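Local coordinates for nicotinamidase (Saccharomyces cerevisiae, PDB 3V8E), which catalyses the zinc-dependent deamidation of nicotinamide to nicotinate and ammonium, an early step of NAD(+) salvage that also keeps the Sir2 inhibitor nicotinamide from accumulating, at residues M9-F13 with V93-K97; V22-L28 with D187-I192; D83-E87 with D136-F140. One frame throughout, in Å; residues are numbered along the deposited sequence.

Contact 1: M9-F13 with V93-K97; sequences MQNDF and VHCVK
Gln10, extended at -114/155, takes the N-cap position of a short helix that starts at Asn11, and its O accepts a 2.9 Å hydrogen bond from Phe13 N. Residues 93-97 are irregular: His94 is extended (-155/162), and Cys95 has positive phi (45/40). The nearest CA atoms are those of Asp12 and His94, 5.9 Å apart. Asp12 (chi1 m) accepts at OD2 from Cys95 N (2.7 Å, 149°), so the carboxylate meets the backbone at the positive-phi residue; its OD1 accepts from Ser19 N. Phe13 (chi1 m) places CE2 3.5 Å from Cys95 SG, a sulfur-aromatic contact with SG 4.2 Å from the ring centroid. Its CZ lies 3.7 Å from CD2 of His94 (chi1 p), the ring planes at 54°. His94, whose ND1 hydrogen-bonds Pro92 O, is thereby placed in the zinc site with Asp51, His53 and Cys167. The contact joins helix 11-14, after strand 2-7, to the loop between strand 85-89 and helix 106-115, beside strand 43-51; Gln10 hydrogen-bonds Ser102 O through NE2 and Asp51 N through OE1.

Contact 2: V22-L28 with D187-I192; sequences VPKGEEL and DYTRPI
The backbones run past each other in opposite directions, with CA pairs Val22-Ile192 at 4.4 Å, Gly25-Arg190 at 6.1 Å and Leu28-Tyr188 at 6.0 Å. No hydrogen bond joins the two segments. Residues 22-25 form a type II beta turn closed by Gly25 N to Val22 O (3.0 Å), with Lys24 at positive phi (59/15); residues 25-28 then adopt helical angles. Opposite them, Thr189 and Arg190 are extended after a corner at Asp187 and Tyr188.

The ionic interaction is a salt bridge, Glu27 OE1 to Arg190 NH1 at 2.7 Å. Glu27 reaches it with chi1 m and chi2 t, while Arg190 folds back with chi1 and chi2 both m. Separately, within its own segment, Arg190 NE donates a hydrogen bond to Thr189 O (2.9 Å, 134°).

Carbon packing lies along the aliphatic part of Arg190 and over one face of its guanidinium. Leu28 (chi1 m, chi2 t) lays CD2 over that face, 3.7 Å from Arg190 CZ, and 3.5 Å from Tyr188 C. Arg190 CD meets Lys24 CB at 3.7 Å. Val22 (chi1 t) sets CG1 3.5 Å from Arg190 CB, and its CG2 is 3.9 Å from Ile192 CG2.

A close van der Waals approach to a carbonyl brings Pro23 CD 3.1 Å from Ile192 O.

Val22 and Leu28 also touch Val162 of strand 156-162, a neighbour of strand 181-190. The arrangement therefore packs the connection before helix 29-37 against the C-terminal ends of these adjacent parallel strands, where active sites lie in alpha/beta folds such as that of the isochorismatase family.

Contact 3: D83-E87 with D136-F140; sequences DSTQE and DIWNF
Strand 85-89 begins within residues 83-87, facing a type I beta turn from Asp136 to Asn139. The turn is closed by Asn139 N to Asp136 O (2.9 Å). It is also an Asx turn, since Asp136 OD2 accepts from Trp138 N (2.9 Å, 137°); the same oxygen accepts from Phe140 N (2.6 Å, 173°). The backbones stay well separated, with the nearest CA pair, Gln86-Ile137, at 8.7 Å, so each link has a side chain, of Gln86 or Trp138, reaching across to the other segment.

Ser84 (-72/168) leads into the strand. Its O lies 3.8 Å from Trp138 CH2 and its OG 4.0 Å from Trp138 CZ3, while OG hydrogen-bonds Asp82 OD1. At Thr85 (-145/157) the side chain points away, onto Thr74 and His76 of the antiparallel partner strand 72-76. Its backbone instead meets the indole edge, with Thr85 C 3.8 Å from Trp138 CH2. Gln86 (-139/137) points toward the turn, and with chi1 m and chi2 t it stretches out to donate from NE2 to Ile137 O (3.1 Å, 161°). NE2 also lies over one face of the indole, 3.6 Å from Trp138 CE3. Trp138 adopts chi1 m and chi2 103°, which carries its six-membered ring to the strand; the indole also touches Ser77 and Pro78 of the hairpin connection.

This surface contact buries 218 Å² and has no ionic pair across it. One well-aligned amide-to-carbonyl bond gives it direction, and the indole supplies much of the packing area, so the two-stranded hairpin meets the turn through Gln86 and Trp138 rather than through backbone pairing.

In the fold
Contacts 1 and 2 adjoin, with centres about 15 Å apart: Phe13 O and Val22 N are 2.7 Å apart, a probable hydrogen bond, and Met9 CE packs on Leu28 CB at 3.8 Å. Contact 3 is separate, its centre about 23 Å from that of contact 1 and about 28 Å from that of contact 2, on the opposite side of the chain's centre from contact 2. Along the chain the order is 9-13, 22-28, 83-87, 93-97, 136-140, 187-192. Contact 1, supplying zinc ligand His94, joins two connections beside strand 43-51; contact 2 joins the connection before helix 29-37 to the end of strand 181-190, in the same parallel sheet. Contact 3 joins the peripheral two-stranded hairpin to the loop after strand 118-122.

Contact 1: M9-F13 with V93-K97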
loop_
_atom_site.group_PDB
_atom_site.type_symbol
_atom_site.label_atom_id
_atom_site.label_comp_id
_atom_site.label_asym_id
_atom_site.label_seq_id
_atom_site.Cartn_x
_atom_site.Cartn_y
_atom_site.Cartn_z
ATOM N N MET A 9 -0.855 3.409 6.056
ATOM C CA MET A 9 -1.719 4.036 7.038
ATOM C C MET A 9 -1.228 5.446 7.289
ATOM O O MET A 9 -0.708 5.765 8.375
ATOM C CB MET A 9 -1.779 3.234 8.325
ATOM C CG MET A 9 -2.579 1.949 8.205
ATOM S SD MET A 9 -4.333 2.203 7.890
ATOM C CE MET A 9 -4.900 2.880 9.442
ATOM N N GLN A 10 -1.388 6.285 6.264
ATOM C CA GLN A 10 -0.866 7.646 6.298
ATOM C C GLN A 10 -1.982 8.683 6.298
ATOM O O GLN A 10 -3.104 8.422 5.812
ATOM C CB GLN A 10 0.065 7.878 5.120
ATOM C CG GLN A 10 1.245 6.917 5.045
ATOM C CD GLN A 10 1.929 6.969 3.696
ATOM O OE1 GLN A 10 1.594 6.205 2.808
ATOM N NE2 GLN A 10 2.870 7.890 3.529
ATOM N N ASN A 11 -1.662 9.863 6.834
ATOM C CA ASN A 11 -2.623 10.945 6.970
ATOM C C ASN A 11 -3.405 11.245 5.695
ATOM O O ASN A 11 -4.645 11.329 5.751
ATOM C CB ASN A 11 -1.969 12.215 7.519
ATOM C CG ASN A 11 -1.576 12.092 8.989
ATOM O OD1 ASN A 11 -2.205 11.365 9.763
ATOM N ND2 ASN A 11 -0.507 12.802 9.378
ATOM N N ASP A 12 -2.727 11.375 4.553
ATOM C CA ASP A 12 -3.463 11.759 3.325
ATOM C C ASP A 12 -4.548 10.761 2.966
ATOM O O ASP A 12 -5.521 11.122 2.300
ATOM C CB ASP A 12 -2.544 12.034 2.121
ATOM C CG ASP A 12 -1.965 13.445 2.139
ATOM O OD1 ASP A 12 -2.648 14.379 2.637
ATOM O OD2 ASP A 12 -0.818 13.630 1.671
ATOM N N PHE A 13 -4.386 9.515 3.412
ATOM C CA PHE A 13 -5.384 8.487 3.148
ATOM C C PHE A 13 -6.383 8.331 4.292
ATOM O O PHE A 13 -7.536 7.962 4.060
ATOM C CB PHE A 13 -4.740 7.125 2.895
ATOM C CG PHE A 13 -3.893 7.063 1.661
ATOM C CD1 PHE A 13 -4.424 7.365 0.414
ATOM C CD2 PHE A 13 -2.570 6.654 1.743
ATOM C CE1 PHE A 13 -3.637 7.284 -0.723
ATOM C CE2 PHE A 13 -1.771 6.582 0.609
ATOM C CZ PHE A 13 -2.308 6.894 -0.627
ATOM N N VAL A 93 -2.536 15.519 -5.460
ATOM C CA VAL A 93 -1.263 15.465 -4.780
ATOM C C VAL A 93 -1.458 14.834 -3.401
ATOM O O VAL A 93 -2.307 15.282 -2.635
ATOM C CB VAL A 93 -0.700 16.881 -4.592
ATOM C CG1 VAL A 93 0.564 16.858 -3.738
ATOM C CG2 VAL A 93 -0.472 17.527 -5.941
ATOM N N HIS A 94 -0.672 13.811 -3.071
ATOM C CA HIS A 94 -0.798 13.178 -1.750
ATOM C C HIS A 94 0.493 12.506 -1.347
ATOM O O HIS A 94 1.341 12.256 -2.180
ATOM C CB HIS A 94 -1.924 12.157 -1.780
ATOM C CG HIS A 94 -1.673 11.042 -2.747
ATOM N ND1 HIS A 94 -1.936 11.156 -4.067
ATOM C CD2 HIS A 94 -1.113 9.788 -2.562
ATOM C CE1 HIS A 94 -1.593 10.021 -4.692
ATOM N NE2 HIS A 94 -1.085 9.181 -3.769
ATOM N N CYS A 95 0.646 12.220 -0.060
ATOM C CA CYS A 95 1.824 11.576 0.485
ATOM C C CYS A 95 3.165 12.133 -0.023
ATOM O O CYS A 95 4.098 11.370 -0.289
ATOM C CB CYS A 95 1.728 10.071 0.279
ATOM S SG CYS A 95 0.258 9.391 1.090
ATOM N N VAL A 96 3.256 13.454 -0.163
ATOM C CA VAL A 96 4.517 14.109 -0.511
ATOM C C VAL A 96 5.502 13.950 0.641
ATOM O O VAL A 96 5.129 14.126 1.809
ATOM C CB VAL A 96 4.304 15.591 -0.871
ATOM C CG1 VAL A 96 5.621 16.342 -0.958
ATOM C CG2 VAL A 96 3.534 15.696 -2.179
ATOM N N LYS A 97 6.746 13.590 0.319
ATOM C CA LYS A 97 7.728 13.274 1.363
ATOM C C LYS A 97 7.945 14.436 2.325
ATOM O O LYS A 97 7.942 15.594 1.916
ATOM C CB LYS A 97 9.056 12.768 0.775
ATOM C CG LYS A 97 9.517 13.470 -0.485
ATOM C CD LYS A 97 10.931 13.067 -0.855
ATOM C CE LYS A 97 10.953 11.897 -1.819
ATOM N NZ LYS A 97 12.273 11.776 -2.517
#

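Contact 2: V22-L28 with D187-I192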
loop_
_atom_site.group_PDB
_atom_site.type_symbol
_atom_site.label_atom_id
_atom_site.label_comp_id
_atom_site.label_asym_id
_atom_site.label_seq_id
_atom_site.Cartn_x
_atom_site.Cartn_y
_atom_site.Cartn_z
ATOM N N VAL A 22 -9.518 7.864 2.240
ATOM C CA VAL A 22 -10.236 6.611 2.114
ATOM C C VAL A 22 -11.497 6.666 2.997
ATOM O O VAL A 22 -11.405 6.924 4.196
ATOM C CB VAL A 22 -9.307 5.445 2.523
ATOM C CG1 VAL A 22 -10.065 4.148 2.692
ATOM C CG2 VAL A 22 -8.222 5.266 1.475
ATOM N N PRO A 23 -12.691 6.445 2.411
ATOM C CA PRO A 23 -13.886 6.521 3.264
ATOM C C PRO A 23 -13.824 5.460 4.353
ATOM O O PRO A 23 -13.313 4.350 4.106
ATOM C CB PRO A 23 -15.038 6.239 2.293
ATOM C CG PRO A 23 -14.503 6.646 0.962
ATOM C CD PRO A 23 -13.042 6.264 0.993
ATOM N N LYS A 24 -14.322 5.815 5.542
ATOM C CA LYS A 24 -14.263 4.963 6.735
ATOM C C LYS A 24 -12.836 4.577 7.164
ATOM O O LYS A 24 -12.656 3.655 7.964
ATOM C CB LYS A 24 -15.131 3.701 6.577
ATOM C CG LYS A 24 -16.622 3.885 6.835
ATOM C CD LYS A 24 -17.398 4.086 5.536
ATOM C CE LYS A 24 -17.906 2.774 4.941
ATOM N NZ LYS A 24 -19.353 2.533 5.225
ATOM N N GLY A 25 -11.826 5.270 6.643
ATOM C CA GLY A 25 -10.438 4.887 6.898
ATOM C C GLY A 25 -10.025 5.087 8.338
ATOM O O GLY A 25 -9.200 4.356 8.880
ATOM N N GLU A 26 -10.621 6.080 8.970
ATOM C CA GLU A 26 -10.379 6.350 10.370
ATOM C C GLU A 26 -10.764 5.179 11.282
ATOM O O GLU A 26 -10.266 5.065 12.400
ATOM C CB GLU A 26 -11.110 7.618 10.760
ATOM C CG GLU A 26 -10.404 8.370 11.854
ATOM C CD GLU A 26 -10.136 9.806 11.470
ATOM O OE1 GLU A 26 -11.116 10.603 11.452
ATOM O OE2 GLU A 26 -8.939 10.114 11.193
ATOM N N GLU A 27 -11.632 4.300 10.798
ATOM C CA GLU A 27 -12.092 3.168 11.590
ATOM C C GLU A 27 -11.009 2.136 11.775
ATOM O O GLU A 27 -11.105 1.313 12.671
ATOM C CB GLU A 27 -13.302 2.508 10.944
ATOM C CG GLU A 27 -14.550 3.354 11.024
ATOM C CD GLU A 27 -15.699 2.863 10.158
ATOM O OE1 GLU A 27 -15.595 1.799 9.515
ATOM O OE2 GLU A 27 -16.735 3.565 10.130
ATOM N N LEU A 28 -9.977 2.184 10.932
ATOM C CA LEU A 28 -8.892 1.202 10.961
ATOM C C LEU A 28 -7.791 1.470 11.988
ATOM O O LEU A 28 -7.059 0.547 12.348
ATOM C CB LEU A 28 -8.240 1.109 9.595
ATOM C CG LEU A 28 -9.078 0.643 8.418
ATOM C CD1 LEU A 28 -8.161 0.591 7.220
ATOM C CD2 LEU A 28 -9.727 -0.713 8.665
ATOM N N ASP A 187 -11.345 -7.068 7.162
ATOM C CA ASP A 187 -11.934 -6.119 8.105
ATOM C C ASP A 187 -10.962 -5.016 8.458
ATOM O O ASP A 187 -11.370 -3.956 8.937
ATOM C CB ASP A 187 -12.365 -6.823 9.387
ATOM C CG ASP A 187 -13.608 -7.684 9.204
ATOM O OD1 ASP A 187 -14.308 -7.578 8.167
ATOM O OD2 ASP A 187 -13.891 -8.483 10.123
ATOM N N TYR A 188 -9.674 -5.274 8.224
ATOM C CA TYR A 188 -8.630 -4.318 8.554
ATOM C C TYR A 188 -8.193 -3.548 7.317
ATOM O O TYR A 188 -7.095 -2.980 7.280
ATOM C CB TYR A 188 -7.440 -5.024 9.218
ATOM C CG TYR A 188 -7.751 -5.634 10.565
ATOM C CD1 TYR A 188 -8.206 -6.954 10.672
ATOM C CD2 TYR A 188 -7.606 -4.885 11.743
ATOM C CE1 TYR A 188 -8.494 -7.517 11.912
ATOM C CE2 TYR A 188 -7.897 -5.437 12.985
ATOM C CZ TYR A 188 -8.332 -6.750 13.061
ATOM O OH TYR A 188 -8.613 -7.281 14.285
ATOM N N THR A 189 -9.038 -3.553 6.296
ATOM C CA THR A 189 -8.795 -2.760 5.114
ATOM C C THR A 189 -10.031 -1.942 4.784
ATOM O O THR A 189 -11.127 -2.252 5.255
ATOM C CB THR A 189 -8.411 -3.632 3.892
ATOM O OG1 THR A 189 -9.526 -4.430 3.487
ATOM C CG2 THR A 189 -7.227 -4.549 4.198
ATOM N N ARG A 190 -9.841 -0.878 4.000
ATOM C CA ARG A 190 -10.949 -0.127 3.379
ATOM C C ARG A 190 -10.571 0.182 1.916
ATOM O O ARG A 190 -9.393 0.379 1.619
ATOM C CB ARG A 190 -11.228 1.197 4.108
ATOM C CG ARG A 190 -11.552 1.165 5.599
ATOM C CD ARG A 190 -13.001 0.807 5.935
ATOM N NE ARG A 190 -13.053 -0.521 6.548
ATOM C CZ ARG A 190 -13.318 -0.767 7.827
ATOM N NH1 ARG A 190 -13.604 0.210 8.673
ATOM N NH2 ARG A 190 -13.317 -2.014 8.262
ATOM N N PRO A 191 -11.561 0.220 0.997
ATOM C CA PRO A 191 -11.294 0.704 -0.371
ATOM C C PRO A 191 -11.389 2.224 -0.437
ATOM O O PRO A 191 -12.043 2.813 0.435
ATOM C CB PRO A 191 -12.438 0.092 -1.169
ATOM C CG PRO A 191 -13.551 0.039 -0.184
ATOM C CD PRO A 191 -12.908 -0.362 1.106
ATOM N N ILE A 192 -10.770 2.866 -1.433
ATOM C CA ILE A 192 -11.041 4.311 -1.607
ATOM C C ILE A 192 -12.406 4.507 -2.212
ATOM O O ILE A 192 -13.005 5.535 -1.969
ATOM C CB ILE A 192 -10.135 5.096 -2.588
ATOM C CG1 ILE A 192 -9.147 4.214 -3.296
ATOM C CG2 ILE A 192 -9.567 6.385 -1.977
ATOM C CD1 ILE A 192 -8.899 4.804 -4.658
#

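Contact 3: D83-E87 with D136-F140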
loop_
_atom_site.group_PDB
_atom_site.type_symbol
_atom_site.label_atom_id
_atom_site.label_comp_id
_atom_site.label_asym_id
_atom_site.label_seq_id
_atom_site.Cartn_x
_atom_site.Cartn_y
_atom_site.Cartn_z
ATOM N N ASP A 83 8.783 -0.036 -24.726
ATOM C CA ASP A 83 7.730 0.887 -25.091
ATOM C C ASP A 83 6.339 0.355 -24.756
ATOM O O ASP A 83 5.345 0.792 -25.340
ATOM C CB ASP A 83 7.839 1.247 -26.583
ATOM C CG ASP A 83 7.490 0.080 -27.500
ATOM O OD1 ASP A 83 7.287 -1.053 -26.996
ATOM O OD2 ASP A 83 7.412 0.306 -28.733
ATOM N N SER A 84 6.258 -0.598 -23.832
ATOM C CA SER A 84 4.952 -0.978 -23.317
ATOM C C SER A 84 4.397 0.133 -22.411
ATOM O O SER A 84 5.111 1.082 -22.047
ATOM C CB SER A 84 4.968 -2.351 -22.638
ATOM O OG SER A 84 6.084 -2.506 -21.788
ATOM N N THR A 85 3.111 0.019 -22.092
ATOM C CA THR A 85 2.353 1.088 -21.476
ATOM C C THR A 85 1.350 0.496 -20.509
ATOM O O THR A 85 0.971 -0.663 -20.642
ATOM C CB THR A 85 1.550 1.881 -22.530
ATOM O OG1 THR A 85 0.659 0.998 -23.215
ATOM C CG2 THR A 85 2.456 2.582 -23.540
ATOM N N GLN A 86 0.914 1.288 -19.537
ATOM C CA GLN A 86 -0.176 0.876 -18.658
ATOM C C GLN A 86 -1.153 1.994 -18.372
ATOM O O GLN A 86 -0.760 3.125 -18.119
ATOM C CB GLN A 86 0.348 0.338 -17.346
ATOM C CG GLN A 86 1.073 -0.982 -17.472
ATOM C CD GLN A 86 1.427 -1.557 -16.121
ATOM O OE1 GLN A 86 0.569 -1.665 -15.236
ATOM N NE2 GLN A 86 2.693 -1.923 -15.946
ATOM N N GLU A 87 -2.433 1.647 -18.424
ATOM C CA GLU A 87 -3.536 2.524 -18.054
ATOM C C GLU A 87 -3.482 2.816 -16.561
ATOM O O GLU A 87 -3.328 1.899 -15.772
ATOM C CB GLU A 87 -4.843 1.806 -18.357
ATOM C CG GLU A 87 -6.008 2.710 -18.696
ATOM C CD GLU A 87 -6.023 3.095 -20.156
ATOM O OE1 GLU A 87 -4.953 3.019 -20.813
ATOM O OE2 GLU A 87 -7.117 3.476 -20.640
ATOM N N ASP A 136 7.880 -1.583 -8.207
ATOM C CA ASP A 136 7.071 -0.705 -9.059
ATOM C C ASP A 136 6.176 -1.501 -10.026
ATOM O O ASP A 136 6.324 -2.731 -10.136
ATOM C CB ASP A 136 7.953 0.317 -9.781
ATOM C CG ASP A 136 8.917 -0.311 -10.802
ATOM O OD1 ASP A 136 10.018 0.263 -10.972
ATOM O OD2 ASP A 136 8.593 -1.343 -11.454
ATOM N N ILE A 137 5.261 -0.821 -10.720
ATOM C CA ILE A 137 4.281 -1.511 -11.565
ATOM C C ILE A 137 4.926 -2.219 -12.746
ATOM O O ILE A 137 4.261 -2.966 -13.454
ATOM C CB ILE A 137 3.178 -0.570 -12.098
ATOM C CG1 ILE A 137 3.791 0.654 -12.778
ATOM C CG2 ILE A 137 2.251 -0.094 -10.972
ATOM C CD1 ILE A 137 2.783 1.463 -13.585
ATOM N N TRP A 138 6.219 -1.980 -12.964
ATOM C CA TRP A 138 6.926 -2.550 -14.097
ATOM C C TRP A 138 7.759 -3.707 -13.660
ATOM O O TRP A 138 8.411 -4.364 -14.459
ATOM C CB TRP A 138 7.815 -1.485 -14.716
ATOM C CG TRP A 138 7.017 -0.297 -15.173
ATOM C CD1 TRP A 138 6.893 0.939 -14.550
ATOM C CD2 TRP A 138 6.178 -0.208 -16.363
ATOM N NE1 TRP A 138 6.067 1.763 -15.264
ATOM C CE2 TRP A 138 5.601 1.142 -16.356
ATOM C CE3 TRP A 138 5.858 -1.072 -17.394
ATOM C CZ2 TRP A 138 4.741 1.576 -17.346
ATOM C CZ3 TRP A 138 4.993 -0.622 -18.392
ATOM C CH2 TRP A 138 4.446 0.667 -18.367
ATOM N N ASN A 139 7.737 -3.956 -12.361
ATOM C CA ASN A 139 8.704 -4.811 -11.719
ATOM C C ASN A 139 10.144 -4.413 -12.084
ATOM O O ASN A 139 11.001 -5.261 -12.325
ATOM C CB ASN A 139 8.424 -6.277 -12.025
ATOM C CG ASN A 139 9.216 -7.204 -11.127
ATOM O OD1 ASN A 139 9.320 -6.986 -9.916
ATOM N ND2 ASN A 139 9.809 -8.228 -11.723
ATOM N N PHE A 140 10.408 -3.116 -12.118
ATOM C CA PHE A 140 11.754 -2.673 -12.429
ATOM C C PHE A 140 12.556 -2.442 -11.163
ATOM O O PHE A 140 13.437 -3.227 -10.865
ATOM C CB PHE A 140 11.769 -1.509 -13.429
ATOM C CG PHE A 140 11.546 -1.958 -14.842
ATOM C CD1 PHE A 140 11.181 -1.051 -15.847
ATOM C CD2 PHE A 140 11.678 -3.330 -15.190
ATOM C CE1 PHE A 140 10.987 -1.499 -17.169
ATOM C CE2 PHE A 140 11.467 -3.774 -16.500
ATOM C CZ PHE A 140 11.128 -2.856 -17.488
#